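Beta-N-acetylhexosaminidase (Streptomyces plicatus, PDB 1JAK) probably removes terminal N-acetylhexosamine units from glycans, as a family 20 glycoside hydrolase that works by substrate-assisted catalysis. Local coordinates at residues A[335-340]-A[357-362]; A[297-302]-A[341-346]; A[99-104]-A[110-115]; A[119-124]-A[472-477]. All coordinates share one frame; numbering follows the deposited sequence.

Interaction 1: A[335-340]-A[357-362]; sequences RVQPIV and EPVEGA
The side-chain oxygen of Gln337, OE1, accepts a hydrogen bond from the backbone N of Val359 at 3.0 Å. The nitrogen of the same amide makes the return bond, with Gln337 NE2 3.0 Å from Glu357 O. Both bonds are bent to 155° at the hydrogen. In each, the donor stands above the plane of the carbonyl that receives it. Gln337 CG lies anti to the carbonyl carbon (chi1 -70°), and the chain runs straight on from there to carry the amide across to the loop. The amide thus reads a C=O and an N-H two residues apart, and this pairing fixes which end is oxygen. NE2 also makes a weak bond to Met333 O. The Val359 and Gln337 side chains run past one another, pointing opposite ways. Val359 CG1 rests 3.6 Å from Gln337 CB, and Val359 CG2 lies 3.5 Å from Gln337 OE1. Pro358 CA touches the same oxygen. The carboxylate of Glu357 turns to Lys334 in a salt bridge. A type II turn from Val359 to Ala362 then leads the chain into strand 363-366. In this alpha/beta barrel the contact ties helix 326-342 to the non-helical connection between the neighbouring parallel strands 346-350 and 363-366.

Interaction 2: A[297-302]-A[341-346]; sequences FVDDVI and AKYGKT
Segment 297-302 is helical and meets the end of a second helix, with Ile302 and Tyr343 closest at 7.7 Å between CA atoms. That second helix stops in a Schellman motif: Gly344, with positive phi, is its C-prime residue, and Lys345 N and Gly344 N bond back to Val340 O and Ala341 O. Asp299 is the main acceptor of the contact. Its CG stands anti to the backbone N (chi1 -172°), and this brings the carboxylate to the two side chains at the helix end. Tyr343 OH donates to Asp299 OD1 at 2.6 Å. Lys342 NZ forms a salt bridge with Asp299 OD2 at 2.8 Å. Both oxygens are met on their syn side, with the donors somewhat out of the carboxylate plane. The two bonds fix the rotation of the carboxylate, whose plane is turned 65° from the tyrosine ring. Lys342 is fully extended, and its CG sits over the centre of one face of the Tyr343 ring. The lysine charge probably helps to keep Asp299 ionised. Ile302 CG2 adds an apolar touch to Tyr343 CD2 at 4.0 Å. Ile339, on helix 326-342, packs against Val298, Asp299 and Ile302 of helix 292-307. Beyond the turn, Lys345 NZ bonds to Thr309 O and Gly311 O, and Thr346 begins strand 346-350 beside strand 313-315.

Interaction 3: A[99-104]-A[110-115]; sequences GYRLDS and TITARK
Strands 100-105 and 108-113 form an antiparallel beta hairpin within the mixed sheet of the family 20 domain 2. Arg101 and Thr112 are a hydrogen-bonded pair, with Arg101 N to Thr112 O at 2.8 Å and Thr112 N to Arg101 O at 2.9 Å. Asp103 and Thr110 form the next such pair. Between them, Leu102 and Ile111 are a non-hydrogen-bonded pair, and Leu102 CG meets Ile111 CG1 at 4.1 Å. On that face Ile111 also packs on Leu119 of helix 116-129. The other face is polar. Arg101 lies alongside Thr112, whose OG1 sits over one face of the guanidinium, 3.7 Å from Arg101 NH2. A bend at chi3 (76°) turns Arg101 NE to Asp103 OD2 in a 3.0 Å salt bridge that uses the syn lone pair. Arg101 NH1 bonds to Tyr95, Asp103 OD1 to Thr150, and Thr112 OG1 to Arg89. A methionine in place of Arg101 would probably leave Asp103 OD2 without this salt bridge and Tyr95 without this partner. A water reaches Asp103 OD2 at 2.6 Å and also contacts Thr112 OG1. The hairpin therefore pairs charges and hydroxyls on one face and presents mainly hydrocarbon to helix 116-129 on the other, apart from the Tyr100 hydroxyl, which bonds to Thr125.

Interaction 4: A[119-124]-A[472-477]; sequences LFHGVQ and LGWSPA
Trp474 holds its CG anti to the backbone N (chi1 179°), which extends the indole from the end of its helix toward His121. His121 has its CG anti to the carbonyl carbon (chi1 -67°), and its imidazole leans out from helix 116-129 to meet it. The two rings form an offset edge-to-face pair. The edge of the tryptophan six-membered ring is directed at the face of the imidazole. The planes stand at 83° and the ring centroids are 5.2 Å apart. The touching edge is the CZ3-CH2 bond: CZ3 is 3.6 Å from His121 ND1, and CH2 is 3.7 Å from the same nitrogen. The backbones stay well apart, with 10.9 Å between the CA atoms of His121 and Trp474, so these two rings alone span the gap between the segments. Both rings are buried, and each has a polar bond that limits its rotation. His121 ND1 bonds to Glu98 O, and Trp474 NE1 bonds to Asp153 OD1. Arg160 of strand 159-165 touches both side chains, and Lys187 makes a cation-pi contact with the indole. With an alanine at His121, the tryptophan edge is likely to lose its aromatic partner, a gap would open between the helices, and Glu98 O would lose this donor. Backbone bonds from Gly473 and Trp474 reach Tyr157 and Arg156. The pair belongs to the interface between the two domains of this family 20 enzyme, joining the domain 2 helix 116-129 to helix 465-474 of the catalytic barrel domain.

In the fold
From the N terminus, interaction 3 comes first and closes a short hairpin in domain 2. Helix 116-129 follows directly and packs on that hairpin, and interaction 4 opens on it. This contact closes only at 472-477, so its long loop encloses most of the catalytic domain and ties the two domains together. Interactions 1 and 2 are nested inside that loop. They cross: 297-302 and 335-340 come first, then their partners 341-346 and 357-362 in the same order. Both use helix 326-342 and touch each other, joining it to helix 292-307 and to the approach to strand 363-366. Their centres lie over 30 Å from that of interaction 4.

Interaction 1: A[335-340]-A[357-362]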
loop_
_atom_site.group_PDB
_atom_site.type_symbol
_atom_site.label_atom_id
_atom_site.label_comp_id
_atom_site.label_asym_id
_atom_site.label_seq_id
_atom_site.Cartn_x
_atom_site.Cartn_y
_atom_site.Cartn_z
ATOM N N ARG A 335 -24.801 -1.504 -14.646
ATOM C CA ARG A 335 -25.598 -0.478 -13.985
ATOM C C ARG A 335 -24.842 0.368 -12.962
ATOM O O ARG A 335 -25.075 1.573 -12.858
ATOM C CB ARG A 335 -26.800 -1.129 -13.296
ATOM C CG ARG A 335 -27.741 -1.852 -14.249
ATOM C CD ARG A 335 -28.678 -2.787 -13.503
ATOM N NE ARG A 335 -29.578 -3.489 -14.415
ATOM C CZ ARG A 335 -30.323 -4.536 -14.075
ATOM N NH1 ARG A 335 -30.277 -5.011 -12.837
ATOM N NH2 ARG A 335 -31.116 -5.110 -14.972
ATOM N N VAL A 336 -23.935 -0.251 -12.213
ATOM C CA VAL A 336 -23.213 0.479 -11.174
ATOM C C VAL A 336 -21.930 1.213 -11.562
ATOM O O VAL A 336 -21.609 2.240 -10.964
ATOM C CB VAL A 336 -22.895 -0.442 -9.972
ATOM C CG1 VAL A 336 -24.187 -0.973 -9.373
ATOM C CG2 VAL A 336 -22.001 -1.584 -10.413
ATOM N N GLN A 337 -21.187 0.712 -12.544
ATOM C CA GLN A 337 -19.949 1.393 -12.922
ATOM C C GLN A 337 -20.157 2.878 -13.217
ATOM O O GLN A 337 -19.376 3.717 -12.765
ATOM C CB GLN A 337 -19.292 0.722 -14.130
ATOM C CG GLN A 337 -18.711 -0.653 -13.845
ATOM C CD GLN A 337 -17.936 -1.205 -15.025
ATOM O OE1 GLN A 337 -16.781 -0.840 -15.250
ATOM N NE2 GLN A 337 -18.576 -2.080 -15.795
ATOM N N PRO A 338 -21.213 3.225 -13.972
ATOM C CA PRO A 338 -21.462 4.636 -14.290
ATOM C C PRO A 338 -21.643 5.530 -13.064
ATOM O O PRO A 338 -21.398 6.735 -13.128
ATOM C CB PRO A 338 -22.726 4.578 -15.146
ATOM C CG PRO A 338 -22.596 3.252 -15.837
ATOM C CD PRO A 338 -22.149 2.353 -14.709
ATOM N N ILE A 339 -22.076 4.941 -11.952
ATOM C CA ILE A 339 -22.291 5.701 -10.725
ATOM C C ILE A 339 -20.988 6.312 -10.212
ATOM O O ILE A 339 -20.988 7.404 -9.641
ATOM C CB ILE A 339 -22.913 4.809 -9.621
ATOM C CG1 ILE A 339 -24.271 4.277 -10.096
ATOM C CG2 ILE A 339 -23.082 5.603 -8.330
ATOM C CD1 ILE A 339 -24.974 3.364 -9.096
ATOM N N VAL A 340 -19.879 5.608 -10.418
ATOM C CA VAL A 340 -18.576 6.096 -9.979
ATOM C C VAL A 340 -18.217 7.370 -10.746
ATOM O O VAL A 340 -17.789 8.363 -10.154
ATOM C CB VAL A 340 -17.481 5.027 -10.204
ATOM C CG1 VAL A 340 -16.128 5.542 -9.724
ATOM C CG2 VAL A 340 -17.853 3.750 -9.454
ATOM N N GLU A 357 -17.599 -6.107 -18.907
ATOM C CA GLU A 357 -17.420 -4.891 -19.694
ATOM C C GLU A 357 -16.980 -3.647 -18.919
ATOM O O GLU A 357 -17.792 -2.768 -18.615
ATOM C CB GLU A 357 -18.714 -4.586 -20.453
ATOM C CG GLU A 357 -18.624 -3.397 -21.390
ATOM C CD GLU A 357 -19.902 -3.177 -22.174
ATOM O OE1 GLU A 357 -20.983 -3.121 -21.549
ATOM O OE2 GLU A 357 -19.825 -3.056 -23.416
ATOM N N PRO A 358 -15.681 -3.554 -18.599
ATOM C CA PRO A 358 -15.161 -2.397 -17.864
ATOM C C PRO A 358 -15.435 -1.119 -18.654
ATOM O O PRO A 358 -15.299 -1.107 -19.881
ATOM C CB PRO A 358 -13.664 -2.688 -17.774
ATOM C CG PRO A 358 -13.602 -4.185 -17.787
ATOM C CD PRO A 358 -14.617 -4.543 -18.843
ATOM N N VAL A 359 -15.826 -0.053 -17.964
ATOM C CA VAL A 359 -16.090 1.214 -18.639
ATOM C C VAL A 359 -14.768 1.866 -19.018
ATOM O O VAL A 359 -13.709 1.483 -18.522
ATOM C CB VAL A 359 -16.888 2.196 -17.745
ATOM C CG1 VAL A 359 -18.278 1.647 -17.479
ATOM C CG2 VAL A 359 -16.148 2.437 -16.432
ATOM N N GLU A 360 -14.830 2.847 -19.908
ATOM C CA GLU A 360 -13.629 3.546 -20.338
ATOM C C GLU A 360 -12.936 4.166 -19.128
ATOM O O GLU A 360 -13.593 4.725 -18.248
ATOM C CB GLU A 360 -13.992 4.636 -21.350
ATOM C CG GLU A 360 -12.827 5.529 -21.749
ATOM C CD GLU A 360 -13.205 6.533 -22.823
ATOM O OE1 GLU A 360 -14.234 7.221 -22.658
ATOM O OE2 GLU A 360 -12.470 6.635 -23.828
ATOM N N GLY A 361 -11.612 4.046 -19.085
ATOM C CA GLY A 361 -10.843 4.616 -17.991
ATOM C C GLY A 361 -10.715 3.731 -16.767
ATOM O O GLY A 361 -9.940 4.026 -15.857
ATOM N N ALA A 362 -11.465 2.640 -16.735
ATOM C CA ALA A 362 -11.418 1.739 -15.591
ATOM C C ALA A 362 -10.104 0.979 -15.475
ATOM O O ALA A 362 -9.369 0.820 -16.451
ATOM C CB ALA A 362 -12.573 0.749 -15.670
#

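Interaction 2: A[297-302]-A[341-346]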
loop_
_atom_site.group_PDB
_atom_site.type_symbol
_atom_site.label_atom_id
_atom_site.label_comp_id
_atom_site.label_asym_id
_atom_site.label_seq_id
_atom_site.Cartn_x
_atom_site.Cartn_y
_atom_site.Cartn_z
ATOM N N PHE A 297 -29.363 2.203 -2.868
ATOM C CA PHE A 297 -28.379 1.943 -1.821
ATOM C C PHE A 297 -26.961 2.185 -2.342
ATOM O O PHE A 297 -26.177 2.916 -1.732
ATOM C CB PHE A 297 -28.516 0.491 -1.348
ATOM C CG PHE A 297 -27.400 0.033 -0.453
ATOM C CD1 PHE A 297 -27.336 0.451 0.870
ATOM C CD2 PHE A 297 -26.406 -0.809 -0.941
ATOM C CE1 PHE A 297 -26.293 0.037 1.698
ATOM C CE2 PHE A 297 -25.359 -1.228 -0.122
ATOM C CZ PHE A 297 -25.305 -0.801 1.200
ATOM N N VAL A 298 -26.636 1.575 -3.477
ATOM C CA VAL A 298 -25.309 1.727 -4.062
ATOM C C VAL A 298 -25.004 3.181 -4.405
ATOM O O VAL A 298 -23.902 3.666 -4.148
ATOM C CB VAL A 298 -25.153 0.862 -5.329
ATOM C CG1 VAL A 298 -23.842 1.195 -6.032
ATOM C CG2 VAL A 298 -25.179 -0.616 -4.948
ATOM N N ASP A 299 -25.978 3.881 -4.977
ATOM C CA ASP A 299 -25.769 5.277 -5.333
ATOM C C ASP A 299 -25.509 6.117 -4.083
ATOM O O ASP A 299 -24.595 6.946 -4.071
ATOM C CB ASP A 299 -26.974 5.820 -6.104
ATOM C CG ASP A 299 -26.726 7.208 -6.669
ATOM O OD1 ASP A 299 -26.757 8.176 -5.888
ATOM O OD2 ASP A 299 -26.485 7.327 -7.888
ATOM N N ASP A 300 -26.296 5.895 -3.031
ATOM C CA ASP A 300 -26.119 6.643 -1.786
ATOM C C ASP A 300 -24.728 6.421 -1.194
ATOM O O ASP A 300 -24.049 7.373 -0.801
ATOM C CB ASP A 300 -27.164 6.244 -0.734
ATOM C CG ASP A 300 -28.551 6.785 -1.036
ATOM O OD1 ASP A 300 -28.668 7.782 -1.782
ATOM O OD2 ASP A 300 -29.528 6.220 -0.505
ATOM N N VAL A 301 -24.309 5.162 -1.127
ATOM C CA VAL A 301 -23.004 4.831 -0.563
ATOM C C VAL A 301 -21.836 5.377 -1.383
ATOM O O VAL A 301 -20.927 6.001 -0.833
ATOM C CB VAL A 301 -22.840 3.305 -0.402
ATOM C CG1 VAL A 301 -21.407 2.969 -0.002
ATOM C CG2 VAL A 301 -23.804 2.799 0.660
ATOM N N ILE A 302 -21.856 5.149 -2.691
ATOM C CA ILE A 302 -20.778 5.632 -3.545
ATOM C C ILE A 302 -20.718 7.159 -3.528
ATOM O O ILE A 302 -19.634 7.749 -3.554
ATOM C CB ILE A 302 -20.953 5.118 -4.993
ATOM C CG1 ILE A 302 -20.711 3.603 -5.024
ATOM C CG2 ILE A 302 -20.002 5.847 -5.932
ATOM C CD1 ILE A 302 -20.867 2.963 -6.397
ATOM N N ALA A 341 -18.399 7.337 -12.064
ATOM C CA ALA A 341 -18.104 8.495 -12.905
ATOM C C ALA A 341 -19.067 9.635 -12.577
ATOM O O ALA A 341 -18.707 10.812 -12.656
ATOM C CB ALA A 341 -18.223 8.117 -14.380
ATOM N N LYS A 342 -20.297 9.277 -12.221
ATOM C CA LYS A 342 -21.315 10.263 -11.867
ATOM C C LYS A 342 -20.803 11.142 -10.730
ATOM O O LYS A 342 -21.092 12.338 -10.671
ATOM C CB LYS A 342 -22.596 9.553 -11.426
ATOM C CG LYS A 342 -23.659 10.469 -10.841
ATOM C CD LYS A 342 -24.852 9.660 -10.355
ATOM C CE LYS A 342 -25.889 10.541 -9.682
ATOM N NZ LYS A 342 -27.045 9.735 -9.193
ATOM N N TYR A 343 -20.037 10.538 -9.827
ATOM C CA TYR A 343 -19.490 11.265 -8.692
ATOM C C TYR A 343 -18.035 11.678 -8.892
ATOM O O TYR A 343 -17.292 11.891 -7.932
ATOM C CB TYR A 343 -19.675 10.437 -7.418
ATOM C CG TYR A 343 -21.129 10.365 -7.001
ATOM C CD1 TYR A 343 -21.799 11.506 -6.558
ATOM C CD2 TYR A 343 -21.853 9.175 -7.098
ATOM C CE1 TYR A 343 -23.147 11.471 -6.225
ATOM C CE2 TYR A 343 -23.210 9.127 -6.766
ATOM C CZ TYR A 343 -23.849 10.279 -6.331
ATOM O OH TYR A 343 -25.187 10.255 -6.007
ATOM N N GLY A 344 -17.648 11.787 -10.161
ATOM C CA GLY A 344 -16.312 12.229 -10.531
ATOM C C GLY A 344 -15.096 11.381 -10.227
ATOM O O GLY A 344 -13.999 11.923 -10.070
ATOM N N LYS A 345 -15.255 10.064 -10.161
ATOM C CA LYS A 345 -14.110 9.210 -9.869
ATOM C C LYS A 345 -13.864 8.154 -10.941
ATOM O O LYS A 345 -14.709 7.911 -11.807
ATOM C CB LYS A 345 -14.294 8.535 -8.506
ATOM C CG LYS A 345 -14.463 9.517 -7.349
ATOM C CD LYS A 345 -13.261 10.449 -7.224
ATOM C CE LYS A 345 -13.497 11.504 -6.149
ATOM N NZ LYS A 345 -12.350 12.453 -6.021
ATOM N N THR A 346 -12.686 7.542 -10.876
ATOM C CA THR A 346 -12.286 6.498 -11.809
ATOM C C THR A 346 -12.507 5.159 -11.123
ATOM O O THR A 346 -11.967 4.909 -10.047
ATOM C CB THR A 346 -10.800 6.635 -12.185
ATOM O OG1 THR A 346 -10.607 7.857 -12.910
ATOM C CG2 THR A 346 -10.345 5.453 -13.039
#

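Interaction 3: A[99-104]-A[110-115]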
loop_
_atom_site.group_PDB
_atom_site.type_symbol
_atom_site.label_atom_id
_atom_site.label_comp_id
_atom_site.label_asym_id
_atom_site.label_seq_id
_atom_site.Cartn_x
_atom_site.Cartn_y
_atom_site.Cartn_z
ATOM N N GLY A 99 10.353 11.340 -8.649
ATOM C CA GLY A 99 11.776 11.077 -8.564
ATOM C C GLY A 99 12.576 12.120 -7.808
ATOM O O GLY A 99 12.039 13.134 -7.366
ATOM N N TYR A 100 13.871 11.864 -7.669
ATOM C CA TYR A 100 14.766 12.767 -6.953
ATOM C C TYR A 100 16.221 12.407 -7.224
ATOM O O TYR A 100 16.531 11.364 -7.801
ATOM C CB TYR A 100 14.545 12.640 -5.441
ATOM C CG TYR A 100 14.917 11.259 -4.935
ATOM C CD1 TYR A 100 14.023 10.194 -5.053
ATOM C CD2 TYR A 100 16.200 10.989 -4.451
ATOM C CE1 TYR A 100 14.395 8.901 -4.716
ATOM C CE2 TYR A 100 16.585 9.693 -4.109
ATOM C CZ TYR A 100 15.676 8.654 -4.249
ATOM O OH TYR A 100 16.055 7.368 -3.954
ATOM N N ARG A 101 17.110 13.291 -6.789
ATOM C CA ARG A 101 18.539 13.049 -6.882
ATOM C C ARG A 101 19.020 13.245 -5.451
ATOM O O ARG A 101 18.528 14.131 -4.749
ATOM C CB ARG A 101 19.251 14.056 -7.797
ATOM C CG ARG A 101 20.755 13.789 -7.862
ATOM C CD ARG A 101 21.502 14.648 -8.881
ATOM N NE ARG A 101 21.714 16.021 -8.430
ATOM C CZ ARG A 101 20.942 17.051 -8.761
ATOM N NH1 ARG A 101 19.893 16.874 -9.553
ATOM N NH2 ARG A 101 21.228 18.266 -8.308
ATOM N N LEU A 102 19.943 12.401 -5.006
ATOM C CA LEU A 102 20.488 12.522 -3.661
ATOM C C LEU A 102 22.006 12.565 -3.760
ATOM O O LEU A 102 22.638 11.610 -4.222
ATOM C CB LEU A 102 20.050 11.343 -2.780
ATOM C CG LEU A 102 20.459 11.392 -1.298
ATOM C CD1 LEU A 102 19.550 10.473 -0.487
ATOM C CD2 LEU A 102 21.919 10.984 -1.133
ATOM N N ASP A 103 22.585 13.688 -3.346
ATOM C CA ASP A 103 24.032 13.859 -3.369
ATOM C C ASP A 103 24.532 13.831 -1.930
ATOM O O ASP A 103 23.950 14.473 -1.055
ATOM C CB ASP A 103 24.396 15.193 -4.027
ATOM C CG ASP A 103 23.938 15.279 -5.471
ATOM O OD1 ASP A 103 24.329 14.406 -6.271
ATOM O OD2 ASP A 103 23.189 16.220 -5.807
ATOM N N SER A 104 25.603 13.083 -1.685
ATOM C CA SER A 104 26.160 12.967 -0.342
ATOM C C SER A 104 27.676 13.108 -0.310
ATOM O O SER A 104 28.383 12.526 -1.130
ATOM C CB SER A 104 25.771 11.621 0.272
ATOM O OG SER A 104 26.381 11.447 1.539
ATOM N N THR A 110 22.250 16.566 -0.139
ATOM C CA THR A 110 21.264 17.367 -0.840
ATOM C C THR A 110 20.311 16.471 -1.611
ATOM O O THR A 110 20.738 15.624 -2.396
ATOM C CB THR A 110 21.921 18.339 -1.834
ATOM O OG1 THR A 110 22.782 19.238 -1.126
ATOM C CG2 THR A 110 20.859 19.142 -2.575
ATOM N N ILE A 111 19.020 16.655 -1.363
ATOM C CA ILE A 111 17.991 15.897 -2.060
ATOM C C ILE A 111 17.270 16.903 -2.944
ATOM O O ILE A 111 16.703 17.879 -2.454
ATOM C CB ILE A 111 16.991 15.260 -1.077
ATOM C CG1 ILE A 111 17.710 14.215 -0.219
ATOM C CG2 ILE A 111 15.837 14.613 -1.848
ATOM C CD1 ILE A 111 16.843 13.600 0.866
ATOM N N THR A 112 17.315 16.667 -4.250
ATOM C CA THR A 112 16.681 17.560 -5.210
ATOM C C THR A 112 15.555 16.845 -5.946
ATOM O O THR A 112 15.698 15.687 -6.331
ATOM C CB THR A 112 17.706 18.060 -6.249
ATOM O OG1 THR A 112 18.811 18.679 -5.576
ATOM C CG2 THR A 112 17.061 19.066 -7.189
ATOM N N ALA A 113 14.440 17.540 -6.142
ATOM C CA ALA A 113 13.293 16.963 -6.840
ATOM C C ALA A 113 12.422 18.061 -7.434
ATOM O O ALA A 113 12.593 19.238 -7.118
ATOM C CB ALA A 113 12.474 16.112 -5.878
ATOM N N ARG A 114 11.482 17.675 -8.295
ATOM C CA ARG A 114 10.586 18.645 -8.907
ATOM C C ARG A 114 9.403 18.904 -7.981
ATOM O O ARG A 114 8.877 20.014 -7.928
ATOM C CB ARG A 114 10.074 18.134 -10.257
ATOM C CG ARG A 114 11.160 17.875 -11.287
ATOM C CD ARG A 114 10.561 17.339 -12.582
ATOM N NE ARG A 114 9.733 18.335 -13.258
ATOM C CZ ARG A 114 10.215 19.384 -13.918
ATOM N NH1 ARG A 114 11.524 19.578 -13.997
ATOM N NH2 ARG A 114 9.387 20.246 -14.494
ATOM N N LYS A 115 8.989 17.873 -7.248
ATOM C CA LYS A 115 7.861 18.000 -6.333
ATOM C C LYS A 115 8.139 17.420 -4.949
ATOM O O LYS A 115 9.082 16.651 -4.763
ATOM C CB LYS A 115 6.620 17.335 -6.936
ATOM C CG LYS A 115 6.102 18.037 -8.186
ATOM C CD LYS A 115 4.698 17.582 -8.541
ATOM C CE LYS A 115 4.129 18.398 -9.694
ATOM N NZ LYS A 115 2.732 17.997 -10.020
HETATM O O HOH W 1 10.091 15.058 -8.197
HETATM O O HOH W 2 20.675 16.546 -5.060
#

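Interaction 4: A[119-124]-A[472-477]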
loop_
_atom_site.group_PDB
_atom_site.type_symbol
_atom_site.label_atom_id
_atom_site.label_comp_id
_atom_site.label_asym_id
_atom_site.label_seq_id
_atom_site.Cartn_x
_atom_site.Cartn_y
_atom_site.Cartn_z
ATOM N N LEU A 119 10.975 14.694 -2.899
ATOM C CA LEU A 119 11.802 14.955 -1.726
ATOM C C LEU A 119 11.492 13.892 -0.676
ATOM O O LEU A 119 12.390 13.369 -0.020
ATOM C CB LEU A 119 11.492 16.340 -1.149
ATOM C CG LEU A 119 11.814 17.552 -2.025
ATOM C CD1 LEU A 119 11.432 18.825 -1.287
ATOM C CD2 LEU A 119 13.297 17.559 -2.368
ATOM N N PHE A 120 10.208 13.585 -0.525
ATOM C CA PHE A 120 9.757 12.593 0.446
ATOM C C PHE A 120 10.385 11.232 0.148
ATOM O O PHE A 120 10.858 10.540 1.049
ATOM C CB PHE A 120 8.230 12.493 0.405
ATOM C CG PHE A 120 7.642 11.683 1.524
ATOM C CD1 PHE A 120 7.482 12.236 2.792
ATOM C CD2 PHE A 120 7.241 10.367 1.311
ATOM C CE1 PHE A 120 6.929 11.491 3.829
ATOM C CE2 PHE A 120 6.686 9.611 2.343
ATOM C CZ PHE A 120 6.528 10.174 3.604
ATOM N N HIS A 121 10.388 10.846 -1.122
ATOM C CA HIS A 121 10.979 9.574 -1.512
ATOM C C HIS A 121 12.484 9.599 -1.260
ATOM O O HIS A 121 13.069 8.590 -0.869
ATOM C CB HIS A 121 10.661 9.290 -2.979
ATOM C CG HIS A 121 9.204 9.056 -3.233
ATOM N ND1 HIS A 121 8.610 9.290 -4.455
ATOM C CD2 HIS A 121 8.218 8.615 -2.415
ATOM C CE1 HIS A 121 7.321 9.008 -4.377
ATOM N NE2 HIS A 121 7.057 8.597 -3.149
ATOM N N GLY A 122 13.106 10.757 -1.471
ATOM C CA GLY A 122 14.535 10.871 -1.223
ATOM C C GLY A 122 14.815 10.628 0.250
ATOM O O GLY A 122 15.829 10.031 0.620
ATOM N N VAL A 123 13.907 11.100 1.097
ATOM C CA VAL A 123 14.036 10.918 2.538
ATOM C C VAL A 123 13.965 9.434 2.887
ATOM O O VAL A 123 14.704 8.959 3.744
ATOM C CB VAL A 123 12.927 11.692 3.299
ATOM C CG1 VAL A 123 12.833 11.209 4.745
ATOM C CG2 VAL A 123 13.238 13.186 3.277
ATOM N N GLN A 124 13.086 8.693 2.214
ATOM C CA GLN A 124 12.961 7.266 2.486
ATOM C C GLN A 124 14.270 6.544 2.164
ATOM O O GLN A 124 14.610 5.547 2.789
ATOM C CB GLN A 124 11.816 6.658 1.673
ATOM C CG GLN A 124 10.447 7.277 1.952
ATOM C CD GLN A 124 10.125 7.361 3.437
ATOM O OE1 GLN A 124 10.491 6.481 4.217
ATOM N NE2 GLN A 124 9.423 8.417 3.831
ATOM N N LEU A 472 9.279 -4.094 -7.011
ATOM C CA LEU A 472 8.723 -4.456 -8.309
ATOM C C LEU A 472 7.998 -3.260 -8.913
ATOM O O LEU A 472 8.021 -3.054 -10.125
ATOM C CB LEU A 472 7.756 -5.638 -8.172
ATOM C CG LEU A 472 8.381 -6.963 -7.732
ATOM C CD1 LEU A 472 7.299 -8.033 -7.657
ATOM C CD2 LEU A 472 9.461 -7.380 -8.719
ATOM N N GLY A 473 7.370 -2.454 -8.064
ATOM C CA GLY A 473 6.655 -1.300 -8.569
ATOM C C GLY A 473 7.551 -0.120 -8.896
ATOM O O GLY A 473 7.262 0.649 -9.810
ATOM N N TRP A 474 8.657 0.011 -8.168
ATOM C CA TRP A 474 9.557 1.146 -8.352
ATOM C C TRP A 474 10.818 0.979 -9.206
ATOM O O TRP A 474 11.081 1.786 -10.107
ATOM C CB TRP A 474 9.965 1.677 -6.965
ATOM C CG TRP A 474 10.922 2.839 -7.007
ATOM C CD1 TRP A 474 12.252 2.802 -7.337
ATOM C CD2 TRP A 474 10.606 4.218 -6.778
ATOM N NE1 TRP A 474 12.777 4.073 -7.333
ATOM C CE2 TRP A 474 11.790 4.961 -6.994
ATOM C CE3 TRP A 474 9.436 4.899 -6.413
ATOM C CZ2 TRP A 474 11.838 6.352 -6.859
ATOM C CZ3 TRP A 474 9.484 6.287 -6.278
ATOM C CH2 TRP A 474 10.678 6.997 -6.502
ATOM N N SER A 475 11.597 -0.056 -8.913
ATOM C CA SER A 475 12.872 -0.290 -9.584
ATOM C C SER A 475 12.862 -0.702 -11.050
ATOM O O SER A 475 11.905 -1.298 -11.541
ATOM C CB SER A 475 13.675 -1.315 -8.784
ATOM O OG SER A 475 13.820 -0.891 -7.439
ATOM N N PRO A 476 13.945 -0.370 -11.775
ATOM C CA PRO A 476 14.054 -0.723 -13.193
ATOM C C PRO A 476 14.184 -2.240 -13.314
ATOM O O PRO A 476 14.762 -2.888 -12.447
ATOM C CB PRO A 476 15.334 -0.010 -13.632
ATOM C CG PRO A 476 15.431 1.152 -12.677
ATOM C CD PRO A 476 15.053 0.512 -11.371
ATOM N N ALA A 477 13.651 -2.805 -14.390
ATOM C CA ALA A 477 13.737 -4.243 -14.588
ATOM C C ALA A 477 15.192 -4.705 -14.548
ATOM O O ALA A 477 15.495 -5.786 -14.045
ATOM C CB ALA A 477 13.102 -4.623 -15.921
#